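Local coordinates for protein aspartate aminotransferase (Giardia lamblia, PDB 3MEB) that probably catalyses, as a pyridoxal phosphate-dependent homodimer, amino-group transfer from L-aspartate to 2-oxoglutarate, yielding oxaloacetate and L-glutamate, at residues W382-T387 against M391-G396; S362-S367 against G418-C423; S354-R359 against G424-N429. One frame throughout, in Å; residues are numbered along the deposited sequence.

Contact 1. Residues W382-T387 against M391-G396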
ATOM      1  N   TRP A 382     -11.269   5.352 -39.282  1.00  4.26           N
ATOM      2  CA  TRP A 382     -11.422   5.499 -37.856  1.00  4.37           C
ATOM      3  C   TRP A 382     -12.302   4.402 -37.221  1.00  4.87           C
ATOM      4  O   TRP A 382     -12.623   4.458 -36.021  1.00  3.47           O
ATOM      5  CB  TRP A 382     -12.007   6.884 -37.551  1.00  4.66           C
ATOM      6  CG  TRP A 382     -10.991   7.969 -37.785  1.00  4.69           C
ATOM      7  CD1 TRP A 382     -10.952   8.836 -38.820  1.00  6.44           C
ATOM      8  CD2 TRP A 382      -9.829   8.233 -36.986  1.00  5.21           C
ATOM      9  NE1 TRP A 382      -9.846   9.665 -38.708  1.00  6.19           N
ATOM     10  CE2 TRP A 382      -9.143   9.304 -37.587  1.00  6.36           C
ATOM     11  CE3 TRP A 382      -9.323   7.689 -35.797  1.00  4.76           C
ATOM     12  CZ2 TRP A 382      -7.974   9.830 -37.053  1.00  7.01           C
ATOM     13  CZ3 TRP A 382      -8.179   8.189 -35.279  1.00  4.89           C
ATOM     14  CH2 TRP A 382      -7.512   9.268 -35.891  1.00  7.56           C
ATOM     15  N   ASP A 383     -12.621   3.372 -38.006  1.00  5.02           N
ATOM     16  CA  ASP A 383     -13.436   2.255 -37.533  1.00  5.42           C
ATOM     17  C   ASP A 383     -12.950   1.568 -36.229  1.00  4.80           C
ATOM     18  O   ASP A 383     -13.756   1.001 -35.486  1.00  4.58           O
ATOM     19  CB  ASP A 383     -13.611   1.229 -38.675  1.00  5.72           C
ATOM     20  CG  ASP A 383     -14.387   1.806 -39.841  1.00  8.02           C
ATOM     21  OD1 ASP A 383     -14.874   2.943 -39.728  1.00 10.50           O
ATOM     22  OD2 ASP A 383     -14.493   1.150 -40.885  1.00 13.19           O
ATOM     23  N   HIS A 384     -11.654   1.603 -35.968  1.00  3.79           N
ATOM     24  CA  HIS A 384     -11.109   0.981 -34.785  1.00  4.30           C
ATOM     25  C   HIS A 384     -11.574   1.650 -33.506  1.00  4.73           C
ATOM     26  O   HIS A 384     -11.482   1.049 -32.439  1.00  5.16           O
ATOM     27  CB  HIS A 384      -9.566   0.915 -34.860  1.00  4.59           C
ATOM     28  CG  HIS A 384      -8.912   2.237 -35.144  1.00  4.52           C
ATOM     29  ND1 HIS A 384      -9.094   2.924 -36.328  1.00  3.92           N
ATOM     30  CD2 HIS A 384      -8.054   2.979 -34.404  1.00  4.53           C
ATOM     31  CE1 HIS A 384      -8.396   4.048 -36.283  1.00  4.52           C
ATOM     32  NE2 HIS A 384      -7.748   4.098 -35.136  1.00  4.50           N
ATOM     33  N   ILE A 385     -12.059   2.905 -33.607  1.00  4.83           N
ATOM     34  CA  ILE A 385     -12.823   3.541 -32.531  1.00  3.88           C
ATOM     35  C   ILE A 385     -14.018   2.718 -32.059  1.00  4.68           C
ATOM     36  O   ILE A 385     -14.350   2.686 -30.861  1.00  3.80           O
ATOM     37  CB  ILE A 385     -13.335   4.923 -32.990  1.00  3.20           C
ATOM     38  CG1 ILE A 385     -12.196   5.919 -32.876  1.00  2.47           C
ATOM     39  CG2 ILE A 385     -14.572   5.365 -32.186  1.00  3.61           C
ATOM     40  CD1 ILE A 385     -12.428   7.248 -33.584  1.00  3.90           C
ATOM     41  N   LEU A 386     -14.673   2.046 -32.993  1.00  4.69           N
ATOM     42  CA  LEU A 386     -15.895   1.315 -32.684  1.00  4.72           C
ATOM     43  C   LEU A 386     -15.630  -0.065 -32.069  1.00  4.67           C
ATOM     44  O   LEU A 386     -16.436  -0.533 -31.279  1.00  4.30           O
ATOM     45  CB  LEU A 386     -16.765   1.161 -33.948  1.00  4.22           C
ATOM     46  CG  LEU A 386     -17.357   2.444 -34.560  1.00  6.03           C
ATOM     47  CD1 LEU A 386     -17.881   2.241 -36.029  1.00  3.43           C
ATOM     48  CD2 LEU A 386     -18.443   3.009 -33.646  1.00  6.27           C
ATOM     49  N   THR A 387     -14.509  -0.703 -32.426  1.00  4.34           N
ATOM     50  CA  THR A 387     -14.298  -2.124 -32.189  1.00  4.08           C
ATOM     51  C   THR A 387     -13.341  -2.423 -31.028  1.00  3.72           C
ATOM     52  O   THR A 387     -13.234  -3.585 -30.617  1.00  3.61           O
ATOM     53  CB  THR A 387     -13.765  -2.815 -33.475  1.00  3.85           C
ATOM     54  OG1 THR A 387     -12.652  -2.073 -33.955  1.00  4.68           O
ATOM     55  CG2 THR A 387     -14.867  -2.840 -34.567  1.00  4.74           C
ATOM     56  N   MET A 391     -11.987   0.539 -22.179  1.00  4.66           N
ATOM     57  CA  MET A 391     -12.089   1.971 -22.040  1.00  5.06           C
ATOM     58  C   MET A 391     -11.408   2.797 -23.127  1.00  5.81           C
ATOM     59  O   MET A 391     -11.713   3.988 -23.252  1.00  5.75           O
ATOM     60  CB  MET A 391     -11.449   2.390 -20.721  1.00  5.59           C
ATOM     61  CG  MET A 391     -12.287   2.130 -19.513  1.00  7.35           C
ATOM     62  SD  MET A 391     -11.539   2.858 -18.038  1.00  8.89           S
ATOM     63  CE  MET A 391     -12.861   2.536 -16.850  1.00  8.14           C
ATOM     64  N   PHE A 392     -10.455   2.208 -23.860  1.00  4.63           N
ATOM     65  CA  PHE A 392      -9.584   3.003 -24.700  1.00  5.30           C
ATOM     66  C   PHE A 392      -9.778   2.750 -26.196  1.00  5.12           C
ATOM     67  O   PHE A 392     -10.406   1.751 -26.643  1.00  4.05           O
ATOM     68  CB  PHE A 392      -8.107   2.777 -24.350  1.00  5.71           C
ATOM     69  CG  PHE A 392      -7.773   2.948 -22.869  1.00  5.28           C
ATOM     70  CD1 PHE A 392      -7.689   4.224 -22.289  1.00  4.95           C
ATOM     71  CD2 PHE A 392      -7.545   1.840 -22.081  1.00  5.75           C
ATOM     72  CE1 PHE A 392      -7.367   4.383 -20.945  1.00  3.69           C
ATOM     73  CE2 PHE A 392      -7.243   1.980 -20.694  1.00  4.60           C
ATOM     74  CZ  PHE A 392      -7.151   3.245 -20.137  1.00  4.61           C
ATOM     75  N   THR A 393      -9.256   3.690 -26.978  1.00  5.10           N
ATOM     76  CA  THR A 393      -8.930   3.432 -28.359  1.00  4.81           C
ATOM     77  C   THR A 393      -7.432   3.701 -28.542  1.00  5.31           C
ATOM     78  O   THR A 393      -6.906   4.751 -28.125  1.00  5.12           O
ATOM     79  CB  THR A 393      -9.793   4.264 -29.349  1.00  5.74           C
ATOM     80  OG1 THR A 393     -11.203   4.073 -29.070  1.00  4.53           O
ATOM     81  CG2 THR A 393      -9.501   3.839 -30.760  1.00  5.13           C
ATOM     82  N   PHE A 394      -6.731   2.751 -29.138  1.00  5.03           N
ATOM     83  CA  PHE A 394      -5.342   2.953 -29.511  1.00  5.56           C
ATOM     84  C   PHE A 394      -5.425   3.686 -30.823  1.00  5.09           C
ATOM     85  O   PHE A 394      -5.481   3.069 -31.879  1.00  6.06           O
ATOM     86  CB  PHE A 394      -4.648   1.591 -29.616  1.00  6.05           C
ATOM     87  CG  PHE A 394      -3.153   1.601 -29.338  1.00  8.42           C
ATOM     88  CD1 PHE A 394      -2.632   2.157 -28.179  1.00 13.43           C
ATOM     89  CD2 PHE A 394      -2.282   0.965 -30.192  1.00 13.22           C
ATOM     90  CE1 PHE A 394      -1.238   2.137 -27.920  1.00 13.14           C
ATOM     91  CE2 PHE A 394      -0.899   0.929 -29.945  1.00 14.62           C
ATOM     92  CZ  PHE A 394      -0.382   1.517 -28.802  1.00 14.86           C
ATOM     93  N   THR A 395      -5.506   5.014 -30.775  1.00  5.06           N
ATOM     94  CA  THR A 395      -5.937   5.765 -31.975  1.00  4.86           C
ATOM     95  C   THR A 395      -4.962   5.716 -33.157  1.00  5.07           C
ATOM     96  O   THR A 395      -5.394   5.769 -34.285  1.00  4.78           O
ATOM     97  CB  THR A 395      -6.233   7.251 -31.702  1.00  5.43           C
ATOM     98  OG1 THR A 395      -5.018   7.967 -31.396  1.00  4.80           O
ATOM     99  CG2 THR A 395      -7.297   7.426 -30.566  1.00  3.82           C
ATOM    100  N   GLY A 396      -3.670   5.637 -32.894  1.00  4.30           N
ATOM    101  CA  GLY A 396      -2.672   5.800 -33.933  1.00  4.67           C
ATOM    102  C   GLY A 396      -2.336   7.267 -34.235  1.00  5.02           C
ATOM    103  O   GLY A 396      -1.488   7.538 -35.067  1.00  5.22           O
TER
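In the small domain of this class I aminotransferase, the short helical turn carrying His384 and Ile385 folds back on strand 392-394, one half of a two-stranded antiparallel sheet. The polar tie is a hydrogen bond from His384 NE2 to Thr395 O, 3.0 Å long with an N-H...O angle of 159°. The acceptor lies close to the plane of the imidazole, but the nitrogen comes in from above the carbonyl plane. His384 CG sits between the backbone N and the carbonyl carbon (chi1 53°), which aims the ring at the end of the strand, and the same edge brings CD2 to 3.6 Å from Phe394 O. Phe394 is itself the centre of an inverse gamma turn. Apolar contact adds to this tie: Thr393 CG2 settles 3.8 Å from Ile385 CA and 4.0 Å from Ile385 CG1. The Thr393 hydroxyl is bound by Arg361 of helix 340-370, which also holds Ile385 O and thus bridges turn and strand. Trp382 crosses Thr395 at a slant, its CZ3 lying 3.8 Å from Thr395 O and 4.2 Å from Thr395 CB. A short helical turn packed on a two-stranded antiparallel sheet, tied by His384 to the carbonyl just beyond the strand, belongs to the small domain of a fold-type I aminotransferase.

Contact 2. Residues S362-S367 against G418-C423. With SO4 (sulfate ion), chain C; EDO (1,2-ethanediol), chain F.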
ATOM      1  N   SER A 362     -19.505   5.461 -30.777  1.00  4.56           N
ATOM      2  CA  SER A 362     -20.346   5.748 -31.941  1.00  4.94           C
ATOM      3  C   SER A 362     -20.388   7.225 -32.248  1.00  5.06           C
ATOM      4  O   SER A 362     -20.304   7.603 -33.437  1.00  5.22           O
ATOM      5  CB  SER A 362     -21.778   5.240 -31.723  1.00  6.04           C
ATOM      6  OG  SER A 362     -21.722   3.847 -31.442  1.00  8.11           O
ATOM      7  N   LEU A 363     -20.532   8.066 -31.213  1.00  4.57           N
ATOM      8  CA  LEU A 363     -20.654   9.496 -31.460  1.00  5.16           C
ATOM      9  C   LEU A 363     -19.353  10.066 -32.001  1.00  5.07           C
ATOM     10  O   LEU A 363     -19.378  10.831 -32.966  1.00  4.25           O
ATOM     11  CB  LEU A 363     -21.149  10.255 -30.243  1.00  5.91           C
ATOM     12  CG  LEU A 363     -21.393  11.773 -30.377  1.00  7.30           C
ATOM     13  CD1 LEU A 363     -22.375  12.096 -31.482  1.00  9.34           C
ATOM     14  CD2 LEU A 363     -21.889  12.329 -29.028  1.00  7.23           C
ATOM     15  N   LEU A 364     -18.216   9.698 -31.403  1.00  5.01           N
ATOM     16  CA  LEU A 364     -16.952  10.253 -31.893  1.00  4.46           C
ATOM     17  C   LEU A 364     -16.743   9.772 -33.335  1.00  4.15           C
ATOM     18  O   LEU A 364     -16.355  10.564 -34.163  1.00  2.99           O
ATOM     19  CB  LEU A 364     -15.734   9.885 -31.062  1.00  4.12           C
ATOM     20  CG  LEU A 364     -14.380  10.425 -31.556  1.00  4.35           C
ATOM     21  CD1 LEU A 364     -14.322  12.004 -31.680  1.00  5.36           C
ATOM     22  CD2 LEU A 364     -13.291   9.844 -30.612  1.00  3.35           C
ATOM     23  N   HIS A 365     -17.008   8.492 -33.608  1.00  3.95           N
ATOM     24  CA  HIS A 365     -16.804   7.924 -34.952  1.00  4.29           C
ATOM     25  C   HIS A 365     -17.681   8.616 -35.998  1.00  4.31           C
ATOM     26  O   HIS A 365     -17.225   8.938 -37.101  1.00  4.40           O
ATOM     27  CB  HIS A 365     -17.060   6.397 -34.952  1.00  4.87           C
ATOM     28  CG  HIS A 365     -16.978   5.773 -36.307  1.00  3.44           C
ATOM     29  ND1 HIS A 365     -18.060   5.681 -37.145  1.00  5.17           N
ATOM     30  CD2 HIS A 365     -15.939   5.211 -36.972  1.00  5.18           C
ATOM     31  CE1 HIS A 365     -17.689   5.112 -38.283  1.00  6.47           C
ATOM     32  NE2 HIS A 365     -16.406   4.805 -38.200  1.00  5.08           N
ATOM     33  N   ALA A 366     -18.939   8.855 -35.646  1.00  4.81           N
ATOM     34  CA  ALA A 366     -19.853   9.583 -36.498  1.00  4.70           C
ATOM     35  C   ALA A 366     -19.340  10.992 -36.777  1.00  5.58           C
ATOM     36  O   ALA A 366     -19.471  11.485 -37.897  1.00  4.35           O
ATOM     37  CB  ALA A 366     -21.261   9.650 -35.856  1.00  5.16           C
ATOM     38  N   SER A 367     -18.764  11.644 -35.756  1.00  6.64           N
ATOM     39  CA  SER A 367     -18.336  13.028 -35.900  1.00  8.22           C
ATOM     40  C   SER A 367     -17.085  13.103 -36.809  1.00  9.44           C
ATOM     41  O   SER A 367     -16.920  14.077 -37.557  1.00 10.28           O
ATOM     42  CB  SER A 367     -18.061  13.675 -34.529  1.00  8.58           C
ATOM     43  OG  SER A 367     -19.208  13.702 -33.696  1.00  8.92           O
ATOM     44  N   GLY A 418      -1.152   7.305 -29.139  1.00  9.77           N
ATOM     45  CA  GLY A 418      -2.314   8.150 -29.038  1.00  8.85           C
ATOM     46  C   GLY A 418      -3.475   7.441 -28.355  1.00  7.73           C
ATOM     47  O   GLY A 418      -4.618   7.550 -28.808  1.00  8.97           O
ATOM     48  N   ARG A 419      -3.188   6.711 -27.286  1.00  6.42           N
ATOM     49  CA  ARG A 419      -4.215   6.044 -26.512  1.00  4.73           C
ATOM     50  C   ARG A 419      -5.220   7.089 -26.007  1.00  4.38           C
ATOM     51  O   ARG A 419      -4.832   8.097 -25.428  1.00  3.65           O
ATOM     52  CB  ARG A 419      -3.604   5.266 -25.345  1.00  4.63           C
ATOM     53  CG  ARG A 419      -4.590   4.312 -24.693  1.00  5.00           C
ATOM     54  CD  ARG A 419      -4.140   3.772 -23.356  1.00  5.07           C
ATOM     55  NE  ARG A 419      -4.317   4.727 -22.268  1.00  5.56           N
ATOM     56  CZ  ARG A 419      -4.005   4.495 -20.995  1.00  6.11           C
ATOM     57  NH1 ARG A 419      -3.518   3.313 -20.605  1.00  6.21           N
ATOM     58  NH2 ARG A 419      -4.171   5.463 -20.097  1.00  3.79           N
ATOM     59  N   MET A 420      -6.494   6.860 -26.280  1.00  3.24           N
ATOM     60  CA  MET A 420      -7.559   7.745 -25.858  1.00  3.71           C
ATOM     61  C   MET A 420      -8.541   7.041 -24.913  1.00  4.17           C
ATOM     62  O   MET A 420      -9.055   5.955 -25.242  1.00  5.60           O
ATOM     63  CB  MET A 420      -8.296   8.272 -27.087  1.00  4.52           C
ATOM     64  CG  MET A 420      -9.584   9.076 -26.819  1.00  4.27           C
ATOM     65  SD  MET A 420     -10.608   9.329 -28.300  1.00  6.81           S
ATOM     66  CE  MET A 420      -9.518  10.473 -29.171  1.00  2.98           C
ATOM     67  N   SER A 421      -8.789   7.661 -23.759  1.00  3.79           N
ATOM     68  CA  SER A 421      -9.782   7.193 -22.826  1.00  3.04           C
ATOM     69  C   SER A 421     -11.124   7.735 -23.241  1.00  2.92           C
ATOM     70  O   SER A 421     -11.402   8.886 -23.094  1.00  2.06           O
ATOM     71  CB  SER A 421      -9.496   7.627 -21.407  1.00  2.40           C
ATOM     72  OG  SER A 421     -10.565   7.200 -20.585  1.00  3.64           O
ATOM     73  N   MET A 422     -11.967   6.834 -23.710  1.00  3.59           N
ATOM     74  CA  MET A 422     -13.271   7.169 -24.252  1.00  3.31           C
ATOM     75  C   MET A 422     -14.190   7.718 -23.178  1.00  3.47           C
ATOM     76  O   MET A 422     -15.136   8.436 -23.496  1.00  3.31           O
ATOM     77  CB  MET A 422     -13.860   5.898 -24.878  1.00  3.09           C
ATOM     78  CG  MET A 422     -12.993   5.304 -26.003  1.00  4.40           C
ATOM     79  SD  MET A 422     -12.408   6.514 -27.179  1.00  6.40           S
ATOM     80  CE  MET A 422     -13.720   6.504 -28.419  1.00  3.14           C
ATOM     81  N   CYS A 423     -13.896   7.371 -21.918  1.00  3.05           N
ATOM     82  CA  CYS A 423     -14.622   7.825 -20.716  1.00  4.30           C
ATOM     83  C   CYS A 423     -14.639   9.338 -20.534  1.00  3.57           C
ATOM     84  O   CYS A 423     -15.544   9.892 -19.906  1.00  4.50           O
ATOM     85  CB  CYS A 423     -13.914   7.245 -19.467  1.00  5.14           C
ATOM     86  SG  CYS A 423     -13.983   5.469 -19.252  1.00  7.80           S
TER
HETATM   87  S   SO4 C 501      -4.414   3.558 -16.894  1.00 16.77           S
HETATM   88  O1  SO4 C 501      -3.751   2.707 -17.907  1.00 18.97           O
HETATM   89  O2  SO4 C 501      -4.677   4.904 -17.385  1.00 15.32           O
HETATM   90  O3  SO4 C 501      -5.634   2.899 -16.488  1.00 22.22           O
HETATM   91  O4  SO4 C 501      -3.510   3.610 -15.767  1.00 23.68           O
HETATM   92  C1  EDO F 502     -10.556  10.910 -17.319  1.00 12.67           C
HETATM   93  O1  EDO F 502      -9.235  10.423 -17.010  1.00 13.07           O
HETATM   94  C2  EDO F 502     -11.065  10.303 -18.619  1.00 11.78           C
HETATM   95  O2  EDO F 502     -11.068   8.891 -18.466  1.00 12.89           O
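Leu364 makes every touch across this contact with a single methyl, CD2, which meets two methionines, while the far side of the same strand grips a sulfate ion. Met420 SD approaches CD2 tip to tip at 3.6 Å. Met422 comes in at about a right angle, with its CE 4.0 Å from that methyl. Leu364 has CG anti to the backbone N (chi1 179°), extending its branch from helix 340-370 toward the strand; Met422, in the 3-10 turn that follows the strand, starts out aside and gets there by bending at chi2 and chi3. No hydrogen bond links the two segments, and all three side chains are buried. Along strand 419-421 the side chains alternate: Met420 faces the helix, whereas Arg419 and Ser421 face the other way, toward the cofactor site of a fold-type I aminotransferase. There Arg419 presents the edge of its guanidinium: NH1 donates to sulfate O1 and NH2 to sulfate O2, each bond 2.8 Å, so two nitrogens reach two oxygens. Asn213 OD1 and Gly55 O accept further hydrogen bonds from the same group and would fix its rotation. The anion, probably from the crystallisation liquor, is also bound by Trp155, Asn213, Gly57 N and Lys277, consistent with its standing in for a substrate carboxylate, as in relatives. Ser421 OG lies 2.8 Å from O2 of an ethanediol, and the same O2 lies 3.4 Å from Cys423 CB.

Contact 3. Residues S354-R359 against G424-N429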
ATOM      1  N   SER A 354     -20.440   0.691 -19.316  1.00  2.00           N
ATOM      2  CA  SER A 354     -20.049   0.129 -20.624  1.00  2.91           C
ATOM      3  C   SER A 354     -20.899   0.736 -21.730  1.00  3.00           C
ATOM      4  O   SER A 354     -20.430   0.998 -22.837  1.00  4.14           O
ATOM      5  CB  SER A 354     -20.230  -1.408 -20.640  1.00  3.90           C
ATOM      6  OG  SER A 354     -19.781  -1.967 -21.872  1.00  3.92           O
ATOM      7  N   ALA A 355     -22.171   0.928 -21.433  1.00  2.46           N
ATOM      8  CA  ALA A 355     -23.109   1.425 -22.408  1.00  2.00           C
ATOM      9  C   ALA A 355     -22.741   2.859 -22.789  1.00  2.06           C
ATOM     10  O   ALA A 355     -22.777   3.221 -23.978  1.00  2.00           O
ATOM     11  CB  ALA A 355     -24.565   1.316 -21.895  1.00  2.00           C
ATOM     12  N   ARG A 356     -22.356   3.675 -21.810  1.00  2.00           N
ATOM     13  CA  ARG A 356     -21.996   5.066 -22.143  1.00  2.49           C
ATOM     14  C   ARG A 356     -20.744   5.137 -23.020  1.00  2.79           C
ATOM     15  O   ARG A 356     -20.653   5.962 -23.954  1.00  4.39           O
ATOM     16  CB  ARG A 356     -21.848   5.945 -20.903  1.00  2.47           C
ATOM     17  CG  ARG A 356     -22.120   7.412 -21.221  1.00  4.49           C
ATOM     18  CD  ARG A 356     -21.860   8.355 -20.048  1.00  7.27           C
ATOM     19  NE  ARG A 356     -20.428   8.627 -19.856  1.00  5.55           N
ATOM     20  CZ  ARG A 356     -19.661   9.355 -20.663  1.00  5.87           C
ATOM     21  NH1 ARG A 356     -18.370   9.485 -20.379  1.00  6.00           N
ATOM     22  NH2 ARG A 356     -20.144   9.900 -21.780  1.00  5.77           N
ATOM     23  N   ILE A 357     -19.806   4.262 -22.736  1.00  2.51           N
ATOM     24  CA  ILE A 357     -18.587   4.180 -23.488  1.00  2.65           C
ATOM     25  C   ILE A 357     -18.893   3.822 -24.940  1.00  3.25           C
ATOM     26  O   ILE A 357     -18.374   4.453 -25.843  1.00  3.13           O
ATOM     27  CB  ILE A 357     -17.607   3.172 -22.863  1.00  2.79           C
ATOM     28  CG1 ILE A 357     -17.069   3.724 -21.529  1.00  4.10           C
ATOM     29  CG2 ILE A 357     -16.444   2.884 -23.829  1.00  2.00           C
ATOM     30  CD1 ILE A 357     -16.275   2.668 -20.729  1.00  5.31           C
ATOM     31  N   HIS A 358     -19.745   2.823 -25.148  1.00  3.81           N
ATOM     32  CA  HIS A 358     -20.147   2.481 -26.498  1.00  5.10           C
ATOM     33  C   HIS A 358     -20.810   3.656 -27.215  1.00  3.97           C
ATOM     34  O   HIS A 358     -20.467   3.956 -28.341  1.00  3.53           O
ATOM     35  CB  HIS A 358     -21.001   1.202 -26.514  1.00  6.48           C
ATOM     36  CG  HIS A 358     -20.173  -0.035 -26.403  1.00  9.45           C
ATOM     37  ND1 HIS A 358     -19.286  -0.415 -27.386  1.00 12.79           N
ATOM     38  CD2 HIS A 358     -20.062  -0.955 -25.416  1.00 12.55           C
ATOM     39  CE1 HIS A 358     -18.669  -1.520 -27.012  1.00 16.20           C
ATOM     40  NE2 HIS A 358     -19.125  -1.867 -25.821  1.00 15.73           N
ATOM     41  N   ARG A 359     -21.744   4.335 -26.578  1.00  3.80           N
ATOM     42  CA  ARG A 359     -22.383   5.497 -27.207  1.00  4.62           C
ATOM     43  C   ARG A 359     -21.378   6.602 -27.600  1.00  4.62           C
ATOM     44  O   ARG A 359     -21.532   7.228 -28.643  1.00  3.49           O
ATOM     45  CB  ARG A 359     -23.463   6.086 -26.282  1.00  5.63           C
ATOM     46  CG  ARG A 359     -24.684   5.196 -26.190  1.00  9.64           C
ATOM     47  CD  ARG A 359     -25.895   5.917 -25.572  1.00 13.19           C
ATOM     48  NE  ARG A 359     -25.614   6.386 -24.206  1.00 16.09           N
ATOM     49  CZ  ARG A 359     -25.758   5.645 -23.102  1.00 18.29           C
ATOM     50  NH1 ARG A 359     -26.194   4.385 -23.174  1.00 19.57           N
ATOM     51  NH2 ARG A 359     -25.487   6.162 -21.913  1.00 16.88           N
ATOM     52  N   GLY A 424     -13.642  10.018 -21.098  1.00  3.82           N
ATOM     53  CA  GLY A 424     -13.612  11.495 -21.087  1.00  3.98           C
ATOM     54  C   GLY A 424     -14.481  12.211 -22.121  1.00  4.03           C
ATOM     55  O   GLY A 424     -14.596  13.444 -22.078  1.00  3.44           O
ATOM     56  N   LEU A 425     -15.113  11.459 -23.030  1.00  3.77           N
ATOM     57  CA  LEU A 425     -15.989  12.036 -24.039  1.00  3.77           C
ATOM     58  C   LEU A 425     -17.380  12.171 -23.495  1.00  4.37           C
ATOM     59  O   LEU A 425     -17.807  11.367 -22.657  1.00  3.79           O
ATOM     60  CB  LEU A 425     -16.044  11.175 -25.276  1.00  4.65           C
ATOM     61  CG  LEU A 425     -14.709  10.937 -25.970  1.00  3.44           C
ATOM     62  CD1 LEU A 425     -14.846   9.721 -26.907  1.00  4.18           C
ATOM     63  CD2 LEU A 425     -14.253  12.145 -26.751  1.00  2.56           C
ATOM     64  N   THR A 426     -18.082  13.180 -23.991  1.00  5.57           N
ATOM     65  CA  THR A 426     -19.473  13.434 -23.652  1.00  5.40           C
ATOM     66  C   THR A 426     -20.242  13.841 -24.890  1.00  6.21           C
ATOM     67  O   THR A 426     -19.674  14.126 -25.926  1.00  4.57           O
ATOM     68  CB  THR A 426     -19.607  14.537 -22.574  1.00  6.85           C
ATOM     69  OG1 THR A 426     -19.149  15.815 -23.080  1.00  7.11           O
ATOM     70  CG2 THR A 426     -18.797  14.143 -21.339  1.00  6.10           C
ATOM     71  N   GLU A 427     -21.554  13.885 -24.780  1.00  7.06           N
ATOM     72  CA  GLU A 427     -22.350  14.420 -25.865  1.00  9.02           C
ATOM     73  C   GLU A 427     -21.934  15.849 -26.233  1.00  9.67           C
ATOM     74  O   GLU A 427     -21.990  16.232 -27.400  1.00 10.15           O
ATOM     75  CB  GLU A 427     -23.839  14.359 -25.516  1.00  9.82           C
ATOM     76  CG  GLU A 427     -24.291  12.939 -25.199  1.00 12.63           C
ATOM     77  CD  GLU A 427     -25.546  12.535 -25.939  1.00 19.58           C
ATOM     78  OE1 GLU A 427     -26.614  13.184 -25.710  1.00 18.89           O
ATOM     79  OE2 GLU A 427     -25.439  11.559 -26.739  1.00 21.72           O
ATOM     80  N   SER A 428     -21.514  16.625 -25.243  1.00 10.47           N
ATOM     81  CA  SER A 428     -21.170  18.029 -25.445  1.00 11.23           C
ATOM     82  C   SER A 428     -19.820  18.246 -26.104  1.00 11.53           C
ATOM     83  O   SER A 428     -19.649  19.237 -26.830  1.00 11.02           O
ATOM     84  CB  SER A 428     -21.154  18.740 -24.120  1.00 11.87           C
ATOM     85  OG  SER A 428     -22.470  18.770 -23.611  1.00 15.19           O
ATOM     86  N   ASN A 429     -18.873  17.339 -25.838  1.00 10.67           N
ATOM     87  CA  ASN A 429     -17.504  17.514 -26.309  1.00 10.08           C
ATOM     88  C   ASN A 429     -17.009  16.636 -27.451  1.00 10.23           C
ATOM     89  O   ASN A 429     -15.889  16.870 -27.897  1.00 10.73           O
ATOM     90  CB  ASN A 429     -16.494  17.459 -25.129  1.00  9.29           C
ATOM     91  CG  ASN A 429     -16.188  16.040 -24.631  1.00  8.16           C
ATOM     92  OD1 ASN A 429     -16.357  15.044 -25.332  1.00  6.33           O
ATOM     93  ND2 ASN A 429     -15.744  15.963 -23.381  1.00  4.51           N
TER
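Hydrogen bonds carry the contact between Arg356 and Leu425, and they converge on one atom. NH1 and NH2 of Arg356 donate to Leu425 O at 3.0 and 2.9 Å, an end-on grip with the oxygen nearly in the guanidinium plane. The NH1 bond runs close to the C=O axis (170°), the NH2 bond at a greater bend (144°). The chain leaves the helix extended and then bends at chi3 (78°), which brings the guanidinium round to this carbonyl, and NH1 is shared with Arg60 O. A second set of bonds stiffens the loop that offers the carbonyl. Asn429 spans the loop, its ND2 donating to Gly424 O at 3.1 Å while its OD1 accepts from Thr426 N at 2.9 Å. Thr426 OG1 receives Asn429 N, an ST motif. Van der Waals contact is slight: Arg356 NH2 passes 4.1 Å from Thr426 CA. Opposite charges on Arg359 and Glu427 are too far apart to pair and could add at most a weak attraction. The loop leads from strand 419-421 into helix 430-443. Leu425 lies among Met360 and Leu364 of helix 340-370, Leu54 of strand 52-54, and Cys430 and Val433 of helix 430-443.

Six segments pair here like nested brackets: 354-359 with 424-429 outermost, 362-367 with 418-423 within it, and 382-387 with 391-396 innermost. Centres of contacts 1 and 2 lie about 7 Å apart, those of 2 and 3 about 8 Å, and those of 1 and 3 about 13 Å, so contact 2 occupies the middle. Contacts 2 and 3 share the long helix 340-370, and contacts 1 and 2 meet in the antiparallel pair of strands 392-394 and 419-421, where Met420 N and Thr393 O form a probable hydrogen bond. The three contacts therefore gather helix 340-370, the turn at 384-387 and the two-stranded sheet into one region of the small domain.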